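PDB 5X6B: O-phospho-L-seryl-tRNA:Cys-tRNA synthase from Methanocaldococcus jannaschii DSM 2661, which probably converts O-phosphoseryl-tRNA(Cys) to cysteinyl-tRNA(Cys) with the help of a pyridoxal phosphate cofactor, the tRNA-dependent route to cysteine in methanogenic archaea. Local coordinates for residues B[105-110]-B[114-119]; B[124-129]-B[225-230]; B[237-242]-B[247-252]; B[325-330]-B[400-405]; B[334-339]-B[407-412]. All coordinates share one frame; numbering follows the deposited sequence.

Interaction 1: B[105-110]-B[114-119]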
# COMPACT_ATOMS: atom_id res chain seq x y z
N GLU B 105 16.33 -6.98 -4.95
CA GLU B 105 17.43 -7.93 -4.86
C GLU B 105 17.23 -8.86 -3.65
O GLU B 105 17.55 -10.04 -3.72
CB GLU B 105 18.77 -7.20 -4.79
CG GLU B 105 19.29 -6.91 -3.39
CD GLU B 105 20.45 -5.94 -3.39
OE1 GLU B 105 20.86 -5.51 -4.49
OE2 GLU B 105 20.96 -5.62 -2.29
N ASP B 106 16.69 -8.32 -2.56
CA ASP B 106 16.44 -9.14 -1.37
C ASP B 106 15.33 -10.14 -1.61
O ASP B 106 15.39 -11.28 -1.14
CB ASP B 106 16.11 -8.26 -0.16
CG ASP B 106 17.29 -7.44 0.31
OD1 ASP B 106 18.44 -7.79 -0.05
OD2 ASP B 106 17.09 -6.45 1.05
N ILE B 107 14.31 -9.73 -2.36
CA ILE B 107 13.20 -10.63 -2.68
C ILE B 107 13.68 -11.68 -3.69
O ILE B 107 13.09 -12.75 -3.82
CB ILE B 107 11.98 -9.86 -3.24
CG1 ILE B 107 10.72 -10.72 -3.17
CG2 ILE B 107 12.22 -9.40 -4.66
CD1 ILE B 107 10.28 -11.03 -1.76
N ALA B 108 14.76 -11.37 -4.39
CA ALA B 108 15.35 -12.31 -5.33
C ALA B 108 16.11 -13.40 -4.59
O ALA B 108 15.95 -14.59 -4.87
CB ALA B 108 16.26 -11.59 -6.31
N LYS B 109 16.95 -12.99 -3.64
CA LYS B 109 17.68 -13.94 -2.80
C LYS B 109 16.69 -14.82 -2.04
O LYS B 109 16.88 -16.04 -1.94
CB LYS B 109 18.59 -13.22 -1.81
CG LYS B 109 19.74 -12.45 -2.42
CD LYS B 109 20.62 -11.85 -1.32
CE LYS B 109 21.78 -11.06 -1.90
NZ LYS B 109 22.63 -10.46 -0.83
N PHE B 110 15.64 -14.19 -1.52
CA PHE B 110 14.61 -14.86 -0.74
C PHE B 110 13.97 -16.00 -1.52
O PHE B 110 13.58 -17.01 -0.94
CB PHE B 110 13.56 -13.84 -0.29
CG PHE B 110 12.43 -14.44 0.50
CD1 PHE B 110 12.65 -14.96 1.77
CD2 PHE B 110 11.14 -14.44 -0.00
CE1 PHE B 110 11.61 -15.49 2.51
CE2 PHE B 110 10.09 -14.96 0.74
CZ PHE B 110 10.33 -15.49 1.99
N ASP B 114 17.46 -15.21 -9.97
CA ASP B 114 18.44 -14.24 -10.43
C ASP B 114 17.92 -12.81 -10.35
O ASP B 114 18.62 -11.91 -9.88
CB ASP B 114 18.86 -14.55 -11.87
CG ASP B 114 19.74 -15.79 -11.97
OD1 ASP B 114 20.46 -16.10 -11.00
OD2 ASP B 114 19.70 -16.45 -13.04
N CYS B 115 16.68 -12.61 -10.80
CA CYS B 115 16.12 -11.27 -10.91
C CYS B 115 14.68 -11.25 -10.40
O CYS B 115 14.07 -12.30 -10.21
CB CYS B 115 16.14 -10.80 -12.36
SG CYS B 115 17.66 -11.17 -13.27
N ALA B 116 14.16 -10.05 -10.18
CA ALA B 116 12.78 -9.88 -9.74
C ALA B 116 12.21 -8.54 -10.20
O ALA B 116 12.95 -7.57 -10.36
CB ALA B 116 12.68 -10.00 -8.23
N ARG B 117 10.90 -8.49 -10.41
CA ARG B 117 10.22 -7.25 -10.77
C ARG B 117 8.88 -7.15 -10.04
O ARG B 117 8.19 -8.15 -9.85
CB ARG B 117 9.99 -7.17 -12.29
CG ARG B 117 11.24 -6.86 -13.11
CD ARG B 117 11.77 -5.46 -12.82
NE ARG B 117 12.90 -5.10 -13.67
CZ ARG B 117 14.18 -5.30 -13.35
NH1 ARG B 117 14.50 -5.87 -12.20
NH2 ARG B 117 15.14 -4.93 -14.19
N PRO B 118 8.52 -5.93 -9.63
CA PRO B 118 7.22 -5.69 -8.99
C PRO B 118 6.09 -5.70 -10.01
O PRO B 118 6.25 -5.20 -11.12
CB PRO B 118 7.38 -4.30 -8.38
CG PRO B 118 8.38 -3.63 -9.25
CD PRO B 118 9.34 -4.71 -9.68
N THR B 119 4.96 -6.28 -9.62
CA THR B 119 3.79 -6.37 -10.50
C THR B 119 2.53 -5.97 -9.75
O THR B 119 2.56 -5.75 -8.54
CB THR B 119 3.61 -7.79 -11.06
OG1 THR B 119 3.43 -8.72 -9.97
CG2 THR B 119 4.81 -8.21 -11.88
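Ile107 and Ala116 meet methyl to methyl, CG2 of the isoleucine lying 3.6 Å from CB of the alanine. This branch alone touches the strand; CG1 is set anti to the backbone N (chi1 -163°) and carries CD1 away from it, in keeping with a side chain that also packs against Phe307 of helix 307-314. At the next residue, the CB of Ala108 points at the strand, 4.4 Å from Ala116 CB and 4.3 Å from the carbonyl O of Asp114; two alanines meet here, with CA atoms 5.7 Å apart, which is consistent with the close approach. The local axes approach to 7.1 Å at 123°, the chain turning back from helix 100-111 into strand 115-119, an outermost strand of the seven-stranded mixed sheet of what is probably the large domain, as expected for a fold-type I pyridoxal phosphate enzyme. Backbone bonds from Cys115, Arg117 and Thr119 pair it with strand 264-268. Arg117, turned away from the helix, folds back so that NH1 donates to the carbonyl O of Ala116 at 2.9 Å, the donor tilted 31° from the carbonyl plane, while NH2 forms a salt bridge with Glu287. Just before the strand the carboxylate of Asp114 is held by Lys242 and by the backbone N of Glu270. On the helix, Asp106 OD2 is hydrogen-bonded to Tyr44 OH of the second subunit.

Interaction 2: B[124-129]-B[225-230]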
# COMPACT_ATOMS: atom_id res chain seq x y z
N GLU B 124 -0.76 -10.36 -13.55
CA GLU B 124 0.06 -9.58 -14.46
C GLU B 124 1.41 -10.24 -14.71
O GLU B 124 1.95 -10.15 -15.81
CB GLU B 124 0.27 -8.17 -13.90
CG GLU B 124 -1.01 -7.33 -13.82
CD GLU B 124 -1.48 -6.82 -15.18
OE1 GLU B 124 -0.83 -7.11 -16.21
OE2 GLU B 124 -2.53 -6.13 -15.22
N GLY B 125 1.95 -10.91 -13.70
CA GLY B 125 3.21 -11.60 -13.83
C GLY B 125 3.13 -12.72 -14.86
O GLY B 125 4.07 -12.94 -15.63
N LYS B 126 2.01 -13.43 -14.86
CA LYS B 126 1.79 -14.50 -15.83
C LYS B 126 1.65 -13.92 -17.22
O LYS B 126 2.31 -14.37 -18.16
CB LYS B 126 0.53 -15.30 -15.49
CG LYS B 126 0.55 -16.05 -14.18
CD LYS B 126 -0.82 -16.63 -13.93
CE LYS B 126 -0.93 -17.28 -12.58
NZ LYS B 126 -2.33 -17.74 -12.34
N PHE B 127 0.79 -12.92 -17.34
CA PHE B 127 0.54 -12.28 -18.62
C PHE B 127 1.82 -11.73 -19.22
O PHE B 127 2.03 -11.82 -20.43
CB PHE B 127 -0.49 -11.16 -18.49
CG PHE B 127 -0.71 -10.40 -19.76
CD1 PHE B 127 -1.30 -11.02 -20.86
CD2 PHE B 127 -0.32 -9.08 -19.88
CE1 PHE B 127 -1.49 -10.33 -22.04
CE2 PHE B 127 -0.51 -8.38 -21.05
CZ PHE B 127 -1.10 -9.01 -22.14
N ILE B 128 2.68 -11.17 -18.37
CA ILE B 128 3.94 -10.60 -18.82
C ILE B 128 4.83 -11.63 -19.49
O ILE B 128 5.32 -11.41 -20.60
CB ILE B 128 4.71 -9.94 -17.66
CG1 ILE B 128 4.09 -8.58 -17.34
CG2 ILE B 128 6.17 -9.75 -18.02
CD1 ILE B 128 4.61 -7.98 -16.07
N VAL B 129 5.03 -12.78 -18.84
CA VAL B 129 5.89 -13.80 -19.42
C VAL B 129 5.22 -14.47 -20.62
O VAL B 129 5.88 -14.86 -21.58
CB VAL B 129 6.31 -14.88 -18.38
CG1 VAL B 129 7.09 -14.25 -17.25
CG2 VAL B 129 5.10 -15.63 -17.85
N PRO B 225 10.44 -23.28 -21.41
CA PRO B 225 10.39 -22.38 -20.25
C PRO B 225 9.34 -22.79 -19.21
O PRO B 225 8.21 -23.16 -19.56
CB PRO B 225 10.03 -21.03 -20.87
CG PRO B 225 10.59 -21.11 -22.25
CD PRO B 225 10.42 -22.54 -22.68
N PHE B 226 9.73 -22.73 -17.94
CA PHE B 226 8.89 -23.19 -16.83
C PHE B 226 8.54 -22.04 -15.88
O PHE B 226 9.41 -21.44 -15.24
CB PHE B 226 9.61 -24.31 -16.08
CG PHE B 226 8.86 -24.84 -14.88
CD1 PHE B 226 7.49 -25.04 -14.93
CD2 PHE B 226 9.54 -25.19 -13.72
CE1 PHE B 226 6.80 -25.54 -13.83
CE2 PHE B 226 8.86 -25.70 -12.62
CZ PHE B 226 7.49 -25.87 -12.68
N LEU B 227 7.24 -21.73 -15.82
CA LEU B 227 6.73 -20.75 -14.86
C LEU B 227 6.00 -21.45 -13.71
O LEU B 227 5.02 -22.16 -13.92
CB LEU B 227 5.78 -19.77 -15.55
CG LEU B 227 4.84 -18.98 -14.63
CD1 LEU B 227 5.62 -18.03 -13.74
CD2 LEU B 227 3.79 -18.24 -15.42
N LEU B 228 6.50 -21.24 -12.50
CA LEU B 228 5.87 -21.78 -11.30
C LEU B 228 4.97 -20.73 -10.65
O LEU B 228 5.46 -19.70 -10.19
CB LEU B 228 6.93 -22.27 -10.31
CG LEU B 228 6.45 -22.90 -9.00
CD1 LEU B 228 5.59 -24.13 -9.25
CD2 LEU B 228 7.64 -23.24 -8.12
N ASN B 229 3.67 -20.98 -10.65
CA ASN B 229 2.73 -20.05 -10.03
C ASN B 229 2.77 -20.16 -8.52
O ASN B 229 2.07 -20.98 -7.92
CB ASN B 229 1.30 -20.30 -10.52
CG ASN B 229 0.31 -19.30 -9.94
OD1 ASN B 229 0.70 -18.29 -9.36
ND2 ASN B 229 -0.98 -19.58 -10.09
N CYS B 230 3.59 -19.32 -7.90
CA CYS B 230 3.76 -19.37 -6.46
C CYS B 230 2.82 -18.44 -5.71
O CYS B 230 3.09 -18.07 -4.56
CB CYS B 230 5.21 -19.05 -6.11
SG CYS B 230 6.33 -20.37 -6.54
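Helix 122-132 runs almost antiparallel to strand 226-229, the local axes 10.4 Å apart at 173°, with Lys126 and Leu227 nearest in register at 8.0 Å between CA atoms. Leu227 points at the helix and does its touching with one methyl: CD2 lies 3.8 Å from Val129 CG2 and 4.1 Å from Lys126 CG, touching both helix residues. The lysine crosses Leu227 at about a right angle. Beyond CG its chain is fully extended and slants across the amide of Asn229, CE lying 3.5 Å from Asn229 CG. At the end NZ comes within 3.2 Å of Asn229 ND2, but both are donors and make no bond to each other; NZ is instead gripped by the hydroxyls of Ser150 and Thr149. Asn229, its CG anti to the backbone N (chi1 -177°), gives ND2 to N1 of the modified Lys255, which carries pyridoxal phosphate, and receives the backbone N of Ala231 at OD1. Replacing Lys126 with an alanine would probably leave Ser150 and Thr149 without their ammonium partner and open a gap beside Leu227 and the amide that reaches the cofactor ring. The contact thus packs helix 122-132 onto one face of the central sheet, where strand 226-229 lies between strands 194-200 and 248-252 and Phe248 reaches both Val129 and Leu227.

Interaction 3: B[237-242]-B[247-252]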
# COMPACT_ATOMS: atom_id res chain seq x y z
N MET B 237 5.25 -20.51 2.86
CA MET B 237 6.29 -21.52 3.01
C MET B 237 7.52 -21.08 2.23
O MET B 237 7.41 -20.26 1.31
CB MET B 237 5.79 -22.88 2.52
CG MET B 237 5.62 -22.96 1.02
SD MET B 237 4.89 -24.53 0.49
CE MET B 237 3.17 -24.30 0.94
N PRO B 238 8.70 -21.59 2.60
CA PRO B 238 9.91 -21.26 1.85
C PRO B 238 9.89 -21.84 0.43
O PRO B 238 9.33 -22.91 0.22
CB PRO B 238 11.03 -21.88 2.68
CG PRO B 238 10.36 -22.91 3.53
CD PRO B 238 8.99 -22.38 3.81
N VAL B 239 10.48 -21.12 -0.52
CA VAL B 239 10.48 -21.55 -1.91
C VAL B 239 11.84 -21.29 -2.57
O VAL B 239 12.31 -20.15 -2.59
CB VAL B 239 9.39 -20.84 -2.74
CG1 VAL B 239 9.58 -21.13 -4.22
CG2 VAL B 239 8.00 -21.28 -2.29
N ASN B 240 12.46 -22.34 -3.09
CA ASN B 240 13.72 -22.21 -3.81
C ASN B 240 13.50 -22.41 -5.30
O ASN B 240 13.26 -23.53 -5.76
CB ASN B 240 14.75 -23.20 -3.29
CG ASN B 240 16.15 -22.96 -3.84
OD1 ASN B 240 16.31 -22.36 -4.91
ND2 ASN B 240 17.16 -23.42 -3.12
N GLY B 241 13.59 -21.32 -6.06
CA GLY B 241 13.33 -21.36 -7.49
C GLY B 241 14.33 -22.15 -8.31
O GLY B 241 13.95 -22.86 -9.24
N LYS B 242 15.61 -22.04 -7.97
CA LYS B 242 16.65 -22.74 -8.72
C LYS B 242 16.61 -24.25 -8.48
O LYS B 242 16.85 -25.03 -9.41
CB LYS B 242 18.03 -22.19 -8.38
CG LYS B 242 18.27 -20.78 -8.88
CD LYS B 242 19.63 -20.26 -8.47
CE LYS B 242 19.81 -18.81 -8.90
NZ LYS B 242 19.73 -18.65 -10.37
N ASP B 247 12.12 -21.26 -14.19
CA ASP B 247 12.63 -20.16 -14.99
C ASP B 247 11.97 -18.87 -14.54
O ASP B 247 12.61 -17.82 -14.45
CB ASP B 247 12.36 -20.42 -16.48
CG ASP B 247 13.03 -21.68 -16.97
OD1 ASP B 247 14.24 -21.86 -16.73
OD2 ASP B 247 12.32 -22.52 -17.57
N PHE B 248 10.68 -18.98 -14.25
CA PHE B 248 9.91 -17.85 -13.75
C PHE B 248 9.15 -18.22 -12.48
O PHE B 248 8.73 -19.37 -12.30
CB PHE B 248 8.93 -17.36 -14.81
CG PHE B 248 9.54 -17.17 -16.16
CD1 PHE B 248 10.29 -16.04 -16.43
CD2 PHE B 248 9.35 -18.10 -17.16
CE1 PHE B 248 10.86 -15.85 -17.68
CE2 PHE B 248 9.91 -17.92 -18.41
CZ PHE B 248 10.66 -16.80 -18.67
N ILE B 249 8.98 -17.24 -11.61
CA ILE B 249 8.13 -17.38 -10.44
C ILE B 249 7.27 -16.14 -10.27
O ILE B 249 7.78 -15.02 -10.25
CB ILE B 249 8.95 -17.60 -9.15
CG1 ILE B 249 9.67 -18.95 -9.19
CG2 ILE B 249 8.05 -17.52 -7.93
CD1 ILE B 249 10.57 -19.18 -8.02
N VAL B 250 5.96 -16.34 -10.18
CA VAL B 250 5.08 -15.24 -9.83
C VAL B 250 4.61 -15.38 -8.39
O VAL B 250 4.28 -16.48 -7.92
CB VAL B 250 3.86 -15.16 -10.78
CG1 VAL B 250 4.32 -14.79 -12.18
CG2 VAL B 250 3.09 -16.47 -10.78
N ALA B 251 4.61 -14.27 -7.67
CA ALA B 251 4.15 -14.25 -6.29
C ALA B 251 3.01 -13.25 -6.14
O ALA B 251 2.94 -12.27 -6.88
CB ALA B 251 5.29 -13.92 -5.35
N SER B 252 2.12 -13.52 -5.19
CA SER B 252 1.03 -12.60 -4.91
C SER B 252 1.23 -11.93 -3.55
O SER B 252 1.27 -12.60 -2.52
CB SER B 252 -0.31 -13.33 -4.94
OG SER B 252 -1.38 -12.41 -4.80
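Loop 237-242 passes over strand 248-252 without pairing with it, the closest CA atoms being those of Gly241 and Ile249 at 7.2 Å. Ile249 bridges the gap alone. Its CG1 is anti to the carbonyl carbon (chi1 -67°) and the chain continues straight (chi2 176°), which sends CD1 out from the strand against the loop backbone. There CD1 rests 3.6 Å from Gly241 CA, and 4.2 Å from the N of the same residue. Gly241 has no side chain, which is consistent with so close an approach. Val239 adds a looser touch, its CG1 lying 4.4 Å from the same CD1. Between these two residues Asn240 turns away from the strand, and its OD1 takes a weak bond from the backbone N of Lys242 at 3.2 Å as well as one from Asn112 ND2. Ile249 also touches Met113 and Cys230. Strand 248-252 ends in Ser252, whose OG binds OP3 of the modified Lys255: the loop covers a strand of the central sheet that leads to the pyridoxal phosphate site, consistent with a fold-type I enzyme.

Interaction 4: B[325-330]-B[400-405]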
# COMPACT_ATOMS: atom_id res chain seq x y z
N ARG B 325 -4.22 -28.62 10.56
CA ARG B 325 -4.50 -30.03 10.78
C ARG B 325 -5.35 -30.24 12.02
O ARG B 325 -6.14 -31.18 12.08
CB ARG B 325 -3.20 -30.82 10.88
CG ARG B 325 -2.43 -30.84 9.58
CD ARG B 325 -1.17 -31.67 9.64
NE ARG B 325 -0.42 -31.55 8.40
CZ ARG B 325 0.76 -32.11 8.18
NH1 ARG B 325 1.34 -32.85 9.12
NH2 ARG B 325 1.37 -31.94 7.01
N TYR B 326 -5.20 -29.35 13.01
CA TYR B 326 -6.07 -29.37 14.18
C TYR B 326 -7.52 -29.18 13.77
O TYR B 326 -8.42 -29.86 14.26
CB TYR B 326 -5.66 -28.30 15.19
CG TYR B 326 -6.66 -28.12 16.31
CD1 TYR B 326 -6.68 -28.99 17.40
CD2 TYR B 326 -7.59 -27.09 16.29
CE1 TYR B 326 -7.59 -28.83 18.43
CE2 TYR B 326 -8.50 -26.93 17.31
CZ TYR B 326 -8.50 -27.80 18.38
OH TYR B 326 -9.41 -27.63 19.39
N VAL B 327 -7.75 -28.24 12.85
CA VAL B 327 -9.09 -27.96 12.34
C VAL B 327 -9.66 -29.15 11.58
O VAL B 327 -10.81 -29.53 11.81
CB VAL B 327 -9.08 -26.71 11.42
CG1 VAL B 327 -10.43 -26.53 10.76
CG2 VAL B 327 -8.70 -25.46 12.22
N VAL B 328 -8.86 -29.72 10.68
CA VAL B 328 -9.31 -30.88 9.90
C VAL B 328 -9.66 -32.06 10.80
O VAL B 328 -10.76 -32.61 10.70
CB VAL B 328 -8.24 -31.33 8.88
CG1 VAL B 328 -8.57 -32.71 8.34
CG2 VAL B 328 -8.13 -30.32 7.74
N ASP B 329 -8.73 -32.44 11.67
CA ASP B 329 -8.94 -33.58 12.57
C ASP B 329 -10.18 -33.39 13.43
O ASP B 329 -10.87 -34.35 13.78
CB ASP B 329 -7.72 -33.81 13.46
CG ASP B 329 -6.48 -34.21 12.67
OD1 ASP B 329 -6.62 -34.64 11.51
OD2 ASP B 329 -5.37 -34.11 13.23
N GLU B 330 -10.47 -32.14 13.76
CA GLU B 330 -11.52 -31.83 14.72
C GLU B 330 -12.90 -31.75 14.06
O GLU B 330 -13.88 -32.23 14.61
CB GLU B 330 -11.20 -30.52 15.44
CG GLU B 330 -11.90 -30.36 16.77
CD GLU B 330 -11.39 -31.31 17.83
OE1 GLU B 330 -10.23 -31.78 17.73
OE2 GLU B 330 -12.15 -31.59 18.78
N GLU B 400 -6.19 -19.25 20.13
CA GLU B 400 -7.47 -19.03 20.79
C GLU B 400 -8.57 -18.82 19.76
O GLU B 400 -9.68 -19.32 19.90
CB GLU B 400 -7.38 -17.84 21.74
CG GLU B 400 -8.65 -17.60 22.56
CD GLU B 400 -8.46 -16.55 23.64
OE1 GLU B 400 -7.30 -16.16 23.90
OE2 GLU B 400 -9.47 -16.10 24.21
N GLN B 401 -8.24 -18.08 18.71
CA GLN B 401 -9.20 -17.84 17.63
C GLN B 401 -9.50 -19.13 16.89
O GLN B 401 -10.63 -19.38 16.48
CB GLN B 401 -8.67 -16.77 16.68
CG GLN B 401 -8.60 -15.40 17.31
CD GLN B 401 -7.91 -14.38 16.44
OE1 GLN B 401 -6.84 -14.64 15.90
NE2 GLN B 401 -8.54 -13.22 16.28
N VAL B 402 -8.48 -19.97 16.72
CA VAL B 402 -8.66 -21.27 16.09
C VAL B 402 -9.64 -22.13 16.89
O VAL B 402 -10.58 -22.70 16.31
CB VAL B 402 -7.31 -22.01 15.95
CG1 VAL B 402 -7.52 -23.39 15.34
CG2 VAL B 402 -6.34 -21.19 15.10
N GLU B 403 -9.45 -22.22 18.20
CA GLU B 403 -10.38 -22.98 19.05
C GLU B 403 -11.78 -22.41 18.97
O GLU B 403 -12.76 -23.15 18.90
CB GLU B 403 -9.94 -22.99 20.51
CG GLU B 403 -8.59 -23.59 20.84
CD GLU B 403 -8.37 -23.65 22.34
OE1 GLU B 403 -9.35 -23.96 23.06
OE2 GLU B 403 -7.25 -23.35 22.81
N TYR B 404 -11.88 -21.08 19.01
CA TYR B 404 -13.17 -20.41 18.94
C TYR B 404 -13.95 -20.83 17.70
O TYR B 404 -15.11 -21.23 17.79
CB TYR B 404 -12.99 -18.89 18.95
CG TYR B 404 -14.30 -18.14 18.91
CD1 TYR B 404 -14.97 -17.83 20.09
CD2 TYR B 404 -14.87 -17.76 17.71
CE1 TYR B 404 -16.17 -17.15 20.06
CE2 TYR B 404 -16.07 -17.08 17.67
CZ TYR B 404 -16.72 -16.78 18.85
OH TYR B 404 -17.91 -16.10 18.83
N VAL B 405 -13.29 -20.73 16.55
CA VAL B 405 -13.91 -21.08 15.27
C VAL B 405 -14.40 -22.52 15.25
O VAL B 405 -15.55 -22.79 14.86
CB VAL B 405 -12.93 -20.87 14.11
CG1 VAL B 405 -13.53 -21.40 12.81
CG2 VAL B 405 -12.54 -19.40 13.98
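Tyr326 extends toward helix 399-415, its CG anti to the backbone N (chi1 171°), and its ring reaches Val402. Ring atom CD2 is 3.8 Å from Val402 CG1 and CE2 is 4.2 Å from it; the methyl approaches the ring obliquely, and the two side chains run past one another, pointing opposite ways. Farther out, the phenol OH lies loosely beside Glu403 CG, at 4.4 Å, near the aliphatic part of that exposed side chain. The ring also packs on Val406, one turn along the same helix. Val327 follows on the more buried side. Its CG2 comes 3.9 Å from the same Val402 CG1, so one methyl is shared between an aromatic and an aliphatic neighbour, and the two valines meet at a slant. Val327 also touches Ile349 and Val394, which carries the apolar layer down to the small sheet. The local axes lie 10.6 Å apart and differ by 19° in direction, a shallow parallel pairing of two helices. Both belong to the C-terminal region, where strands 337-338, 349-352 and 389-392 form an antiparallel sheet, consistent with the small domain of fold-type I pyridoxal phosphate enzymes.

Interaction 5: B[334-339]-B[407-412]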
# COMPACT_ATOMS: atom_id res chain seq x y z
N ILE B 334 -17.45 -34.20 13.40
CA ILE B 334 -18.86 -33.85 13.27
C ILE B 334 -19.38 -34.11 11.87
O ILE B 334 -20.54 -33.83 11.56
CB ILE B 334 -19.13 -32.36 13.63
CG1 ILE B 334 -18.36 -31.43 12.69
CG2 ILE B 334 -18.77 -32.10 15.07
CD1 ILE B 334 -18.70 -29.97 12.87
N GLY B 335 -18.52 -34.65 11.01
CA GLY B 335 -18.94 -35.07 9.69
C GLY B 335 -18.45 -34.24 8.51
O GLY B 335 -19.05 -34.26 7.44
N PHE B 336 -17.36 -33.51 8.71
CA PHE B 336 -16.74 -32.79 7.60
C PHE B 336 -15.65 -33.65 7.00
O PHE B 336 -14.77 -34.13 7.72
CB PHE B 336 -16.16 -31.44 8.06
CG PHE B 336 -17.19 -30.38 8.34
CD1 PHE B 336 -18.54 -30.69 8.41
CD2 PHE B 336 -16.81 -29.05 8.49
CE1 PHE B 336 -19.49 -29.71 8.66
CE2 PHE B 336 -17.75 -28.06 8.74
CZ PHE B 336 -19.09 -28.40 8.83
N LYS B 337 -15.70 -33.87 5.69
CA LYS B 337 -14.66 -34.66 5.04
C LYS B 337 -13.68 -33.75 4.33
O LYS B 337 -14.05 -33.02 3.40
CB LYS B 337 -15.27 -35.65 4.05
CG LYS B 337 -14.24 -36.49 3.29
CD LYS B 337 -14.91 -37.49 2.36
CE LYS B 337 -13.90 -38.38 1.65
NZ LYS B 337 -13.05 -39.14 2.61
N GLN B 338 -12.42 -33.77 4.76
CA GLN B 338 -11.39 -33.00 4.09
C GLN B 338 -11.20 -33.51 2.67
O GLN B 338 -11.00 -34.71 2.46
CB GLN B 338 -10.06 -33.06 4.84
CG GLN B 338 -8.96 -32.29 4.12
CD GLN B 338 -7.58 -32.86 4.36
OE1 GLN B 338 -7.26 -33.31 5.46
NE2 GLN B 338 -6.76 -32.87 3.32
N LEU B 339 -11.27 -32.61 1.70
CA LEU B 339 -10.97 -32.97 0.33
C LEU B 339 -9.51 -32.68 0.06
O LEU B 339 -8.85 -32.01 0.85
CB LEU B 339 -11.88 -32.21 -0.64
CG LEU B 339 -13.35 -32.59 -0.53
CD1 LEU B 339 -14.20 -31.81 -1.52
CD2 LEU B 339 -13.53 -34.09 -0.70
N ASN B 407 -15.04 -24.63 17.82
CA ASN B 407 -16.15 -24.81 18.75
C ASN B 407 -17.42 -24.19 18.20
O ASN B 407 -18.52 -24.73 18.37
CB ASN B 407 -15.82 -24.19 20.12
CG ASN B 407 -14.72 -24.94 20.84
OD1 ASN B 407 -14.51 -26.14 20.61
ND2 ASN B 407 -14.01 -24.25 21.72
N ALA B 408 -17.27 -23.06 17.51
CA ALA B 408 -18.40 -22.36 16.92
C ALA B 408 -19.13 -23.26 15.93
O ALA B 408 -20.33 -23.48 16.06
CB ALA B 408 -17.93 -21.09 16.23
N ILE B 409 -18.38 -23.79 14.96
CA ILE B 409 -18.94 -24.68 13.95
C ILE B 409 -19.60 -25.91 14.57
O ILE B 409 -20.71 -26.29 14.17
CB ILE B 409 -17.85 -25.15 12.96
CG1 ILE B 409 -17.22 -23.95 12.25
CG2 ILE B 409 -18.43 -26.11 11.94
CD1 ILE B 409 -16.01 -24.30 11.41
N LYS B 410 -18.94 -26.51 15.55
CA LYS B 410 -19.49 -27.65 16.28
C LYS B 410 -20.84 -27.34 16.91
O LYS B 410 -21.78 -28.12 16.81
CB LYS B 410 -18.52 -28.13 17.37
CG LYS B 410 -17.30 -28.86 16.85
CD LYS B 410 -16.48 -29.40 18.00
CE LYS B 410 -15.29 -30.20 17.51
NZ LYS B 410 -14.49 -30.75 18.65
N GLU B 411 -20.92 -26.19 17.58
CA GLU B 411 -22.15 -25.80 18.24
C GLU B 411 -23.24 -25.41 17.24
O GLU B 411 -24.42 -25.48 17.56
CB GLU B 411 -21.90 -24.64 19.21
CG GLU B 411 -20.99 -24.99 20.36
CD GLU B 411 -20.51 -23.76 21.09
OE1 GLU B 411 -20.95 -22.64 20.72
OE2 GLU B 411 -19.70 -23.89 22.03
N ILE B 412 -22.83 -24.99 16.05
CA ILE B 412 -23.79 -24.71 14.99
C ILE B 412 -24.49 -25.99 14.56
O ILE B 412 -25.72 -26.08 14.59
CB ILE B 412 -23.14 -24.07 13.75
CG1 ILE B 412 -22.51 -22.72 14.09
CG2 ILE B 412 -24.18 -23.88 12.66
CD1 ILE B 412 -23.47 -21.77 14.72
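Ile334 and Ile409 lie across each other at about a right angle, with CD1 of Ile334 4.0 Å from CG2 of Ile409. That same CG2, anti to the backbone N of Ile409, is where the ring of Phe336 arrives: CE2 is 3.8 Å and CZ 3.9 Å away, the methyl sitting obliquely to the ring. CD1 of Ile334 lies over one face of the Phe336 ring, 4.3 Å above its plane and nearer the ring's border than its centre, so the three side chains form one apolar cluster. The other branch of Ile334, CG2, meets CG of Lys410 at 4.0 Å. Gly335, with positive phi, is the C-prime residue of a Schellman motif that ends helix 317-331, and the turn brings Ile334 and Phe336 to the same helix. Leu331 adds to the cluster through Phe336 and Ile409. The contact is therefore apolar throughout: Lys410 lends only its aliphatic part, and its extended chain takes NZ off to a salt bridge with Glu330.

How the interactions relate
The five contacts fall into two groups. Interactions 1, 2 and 3 all involve the seven-stranded sheet, their centres 10 to 14 Å apart. The Asp114 OD1 to Lys242 NZ salt bridge (2.7 Å) joins 1 to 3, while Leu228 N to Phe248 O (2.9 Å) ties the neighbouring strands of 2 and 3; Thr119 packs on the helix of 2. Asn229 of interaction 2 and Ser252, ending the strand of interaction 3, bind different parts of the cofactor, ring nitrogen and phosphate. Interactions 4 and 5 share helix 399-415, their centres 10 Å apart, and lie about 29 to 41 Å, centre to centre, from the first group without touching it.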